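Long-range contact in orotidine 5'-phosphate decarboxylase (PDB 2CZF), which probably catalyses the decarboxylation of orotidine 5'-monophosphate to UMP, the last step of de novo UMP biosynthesis: residues M1-L6 / Y181-R186. Numbering follows the deposited sequence.
Sequences MIVLAL and YIIVGR. With XMP (xanthosine-5'-monophosphate), chain C.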
loop_
_atom_site.group_PDB
_atom_site.type_symbol
_atom_site.label_atom_id
_atom_site.label_comp_id
_atom_site.label_asym_id
_atom_site.label_seq_id
_atom_site.Cartn_x
_atom_site.Cartn_y
_atom_site.Cartn_z
ATOM N N MET A 1 -20.530 15.520 -8.672
ATOM C CA MET A 1 -20.378 14.040 -8.728
ATOM C C MET A 1 -19.723 13.523 -7.438
ATOM O O MET A 1 -18.550 13.766 -7.161
ATOM C CB MET A 1 -19.571 13.669 -9.963
ATOM C CG MET A 1 -20.227 14.110 -11.261
ATOM S SD MET A 1 -19.268 13.426 -12.579
ATOM C CE MET A 1 -19.950 11.768 -12.594
ATOM N N ILE A 2 -20.518 12.805 -6.658
ATOM C CA ILE A 2 -20.120 12.281 -5.355
ATOM C C ILE A 2 -19.497 10.884 -5.269
ATOM O O ILE A 2 -19.950 9.934 -5.904
ATOM C CB ILE A 2 -21.336 12.304 -4.403
ATOM C CG1 ILE A 2 -21.875 13.735 -4.282
ATOM C CG2 ILE A 2 -20.949 11.730 -3.040
ATOM C CD1 ILE A 2 -23.124 13.847 -3.414
ATOM N N VAL A 3 -18.457 10.761 -4.454
ATOM C CA VAL A 3 -17.811 9.467 -4.248
ATOM C C VAL A 3 -18.020 9.082 -2.788
ATOM O O VAL A 3 -17.587 9.801 -1.884
ATOM C CB VAL A 3 -16.278 9.510 -4.518
ATOM C CG1 VAL A 3 -15.670 8.141 -4.213
ATOM C CG2 VAL A 3 -16.003 9.880 -5.965
ATOM N N LEU A 4 -18.680 7.950 -2.558
ATOM C CA LEU A 4 -18.947 7.489 -1.199
ATOM C C LEU A 4 -17.784 6.661 -0.655
ATOM O O LEU A 4 -17.422 5.631 -1.229
ATOM C CB LEU A 4 -20.221 6.639 -1.158
ATOM C CG LEU A 4 -20.577 6.042 0.213
ATOM C CD1 LEU A 4 -21.029 7.150 1.147
ATOM C CD2 LEU A 4 -21.687 5.007 0.057
ATOM N N ALA A 5 -17.204 7.129 0.443
ATOM C CA ALA A 5 -16.101 6.424 1.093
ATOM C C ALA A 5 -16.767 5.428 2.037
ATOM O O ALA A 5 -17.104 5.761 3.174
ATOM C CB ALA A 5 -15.245 7.402 1.869
ATOM N N LEU A 6 -16.968 4.209 1.554
ATOM C CA LEU A 6 -17.640 3.193 2.347
ATOM C C LEU A 6 -16.763 2.637 3.459
ATOM O O LEU A 6 -16.473 1.447 3.479
ATOM C CB LEU A 6 -18.130 2.062 1.442
ATOM C CG LEU A 6 -19.232 1.176 2.014
ATOM C CD1 LEU A 6 -20.405 2.036 2.466
ATOM C CD2 LEU A 6 -19.676 0.179 0.961
ATOM N N TYR A 181 -14.912 15.516 -8.398
ATOM C CA TYR A 181 -15.586 14.577 -7.512
ATOM C C TYR A 181 -15.239 14.921 -6.066
ATOM O O TYR A 181 -14.094 15.270 -5.768
ATOM C CB TYR A 181 -15.101 13.140 -7.753
ATOM C CG TYR A 181 -15.347 12.605 -9.138
ATOM C CD1 TYR A 181 -14.498 12.929 -10.196
ATOM C CD2 TYR A 181 -16.445 11.783 -9.396
ATOM C CE1 TYR A 181 -14.746 12.437 -11.492
ATOM C CE2 TYR A 181 -16.700 11.292 -10.670
ATOM C CZ TYR A 181 -15.851 11.620 -11.711
ATOM O OH TYR A 181 -16.126 11.125 -12.968
ATOM N N ILE A 182 -16.217 14.853 -5.170
ATOM C CA ILE A 182 -15.909 15.094 -3.767
ATOM C C ILE A 182 -16.104 13.739 -3.124
ATOM O O ILE A 182 -17.079 13.047 -3.413
ATOM C CB ILE A 182 -16.829 16.148 -3.080
ATOM C CG1 ILE A 182 -18.297 15.772 -3.255
ATOM C CG2 ILE A 182 -16.502 17.541 -3.601
ATOM C CD1 ILE A 182 -19.226 16.527 -2.333
ATOM N N ILE A 183 -15.150 13.346 -2.288
ATOM C CA ILE A 183 -15.200 12.059 -1.622
ATOM C C ILE A 183 -15.727 12.280 -0.222
ATOM O O ILE A 183 -15.091 12.956 0.581
ATOM C CB ILE A 183 -13.798 11.416 -1.550
ATOM C CG1 ILE A 183 -13.267 11.197 -2.966
ATOM C CG2 ILE A 183 -13.861 10.062 -0.830
ATOM C CD1 ILE A 183 -11.854 10.649 -3.007
ATOM N N VAL A 184 -16.897 11.718 0.063
ATOM C CA VAL A 184 -17.507 11.873 1.382
ATOM C C VAL A 184 -17.759 10.529 2.037
ATOM O O VAL A 184 -18.244 9.599 1.397
ATOM C CB VAL A 184 -18.855 12.621 1.305
ATOM C CG1 VAL A 184 -19.453 12.754 2.708
ATOM C CG2 VAL A 184 -18.660 13.995 0.679
ATOM N N GLY A 185 -17.422 10.438 3.323
ATOM C CA GLY A 185 -17.635 9.208 4.060
ATOM C C GLY A 185 -18.570 9.405 5.248
ATOM O O GLY A 185 -19.784 9.225 5.134
ATOM N N ARG A 186 -17.993 9.787 6.386
ATOM C CA ARG A 186 -18.742 10.009 7.625
ATOM C C ARG A 186 -20.093 10.697 7.430
ATOM O O ARG A 186 -21.150 10.087 7.606
ATOM C CB ARG A 186 -17.923 10.855 8.601
ATOM C CG ARG A 186 -16.538 10.324 8.894
ATOM C CD ARG A 186 -16.034 10.756 10.266
ATOM N NE ARG A 186 -15.226 11.975 10.253
ATOM C CZ ARG A 186 -14.487 12.377 11.287
ATOM N NH1 ARG A 186 -14.459 11.654 12.401
ATOM N NH2 ARG A 186 -13.772 13.495 11.208
HETATM P P XMP C . -14.258 11.599 6.045
HETATM O O1P XMP C . -13.688 12.560 7.018
HETATM O O2P XMP C . -15.541 12.195 5.277
HETATM O "O5'" XMP C . -13.217 11.165 4.897
HETATM O O3P XMP C . -14.746 10.233 6.746
HETATM C "C5'" XMP C . -13.714 10.754 3.621
HETATM C "C4'" XMP C . -12.638 10.017 2.820
HETATM O "O4'" XMP C . -11.442 10.816 2.833
HETATM C "C1'" XMP C . -10.369 9.922 3.164
HETATM N N9 XMP C . -9.180 10.680 3.621
HETATM C C4 XMP C . -8.069 10.854 2.916
HETATM N N3 XMP C . -7.682 10.420 1.638
HETATM N N1 XMP C . -5.556 11.533 1.918
HETATM C C2 XMP C . -6.423 10.761 1.135
HETATM O O2 XMP C . -6.084 10.399 0.007
HETATM C C6 XMP C . -5.952 11.960 3.194
HETATM O O6 XMP C . -5.173 12.623 3.885
HETATM C C5 XMP C . -7.204 11.623 3.686
HETATM N N7 XMP C . -7.835 11.885 4.830
HETATM C C8 XMP C . -9.034 11.311 4.786
HETATM C "C2'" XMP C . -10.996 9.056 4.254
HETATM O "O2'" XMP C . -10.213 7.873 4.438
HETATM C "C3'" XMP C . -12.281 8.697 3.511
HETATM O "O3'" XMP C . -12.008 7.697 2.526
#
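Val3 and Ile183 sit side by side, on the face turned to the barrel interior, on two parallel strands, 2-5 and 181-184, which are the first and last of the eight and close the TIM barrel. Here the packing is tight: Val3 CB rests 3.8 Å from Ile183 CG1, and with Val3 CG1 anti to the backbone N (chi1 177°) the other branch, CG2, is left to meet Tyr181 CB. On the other face Ile2 and Ile182 meet more loosely, their CG1 atoms 4.2 Å apart, and both turn to Ile201 and Ile205 of helix 194-205. Four backbone hydrogen bonds join the strands. The bond from Ile182 N to Met1 O is long at 3.3 Å, the one from Val184 N to Val3 O short at 2.8 Å; Val3 N to Ile182 O and Ala5 N to Val184 O complete the set. The solvent side is the Met1 end. There the methionine chain runs alongside the Tyr181 ring with SD 4.5 Å from the ring centroid in an oblique Met-aromatic contact, and the bend at chi3 (81°) turns CE back against Tyr181 CE2 and OH. Losing the ring to an alanine here is likely to leave Met1 SD and CE without their aromatic neighbour and the exposed chain freer to move. Beyond the C-terminal ends of the strands the seam turns polar: Gly185 N, at the N-cap of helix 186-189, donates to O2P of the bound xanthosine-5'-monophosphate (3.2 Å), and Ala5 CB lies against the ribose. The apolar pairing thus brings the strand ends together where the N-H of Gly185 meets the phosphate, consistent with that residue's substrate-binding role.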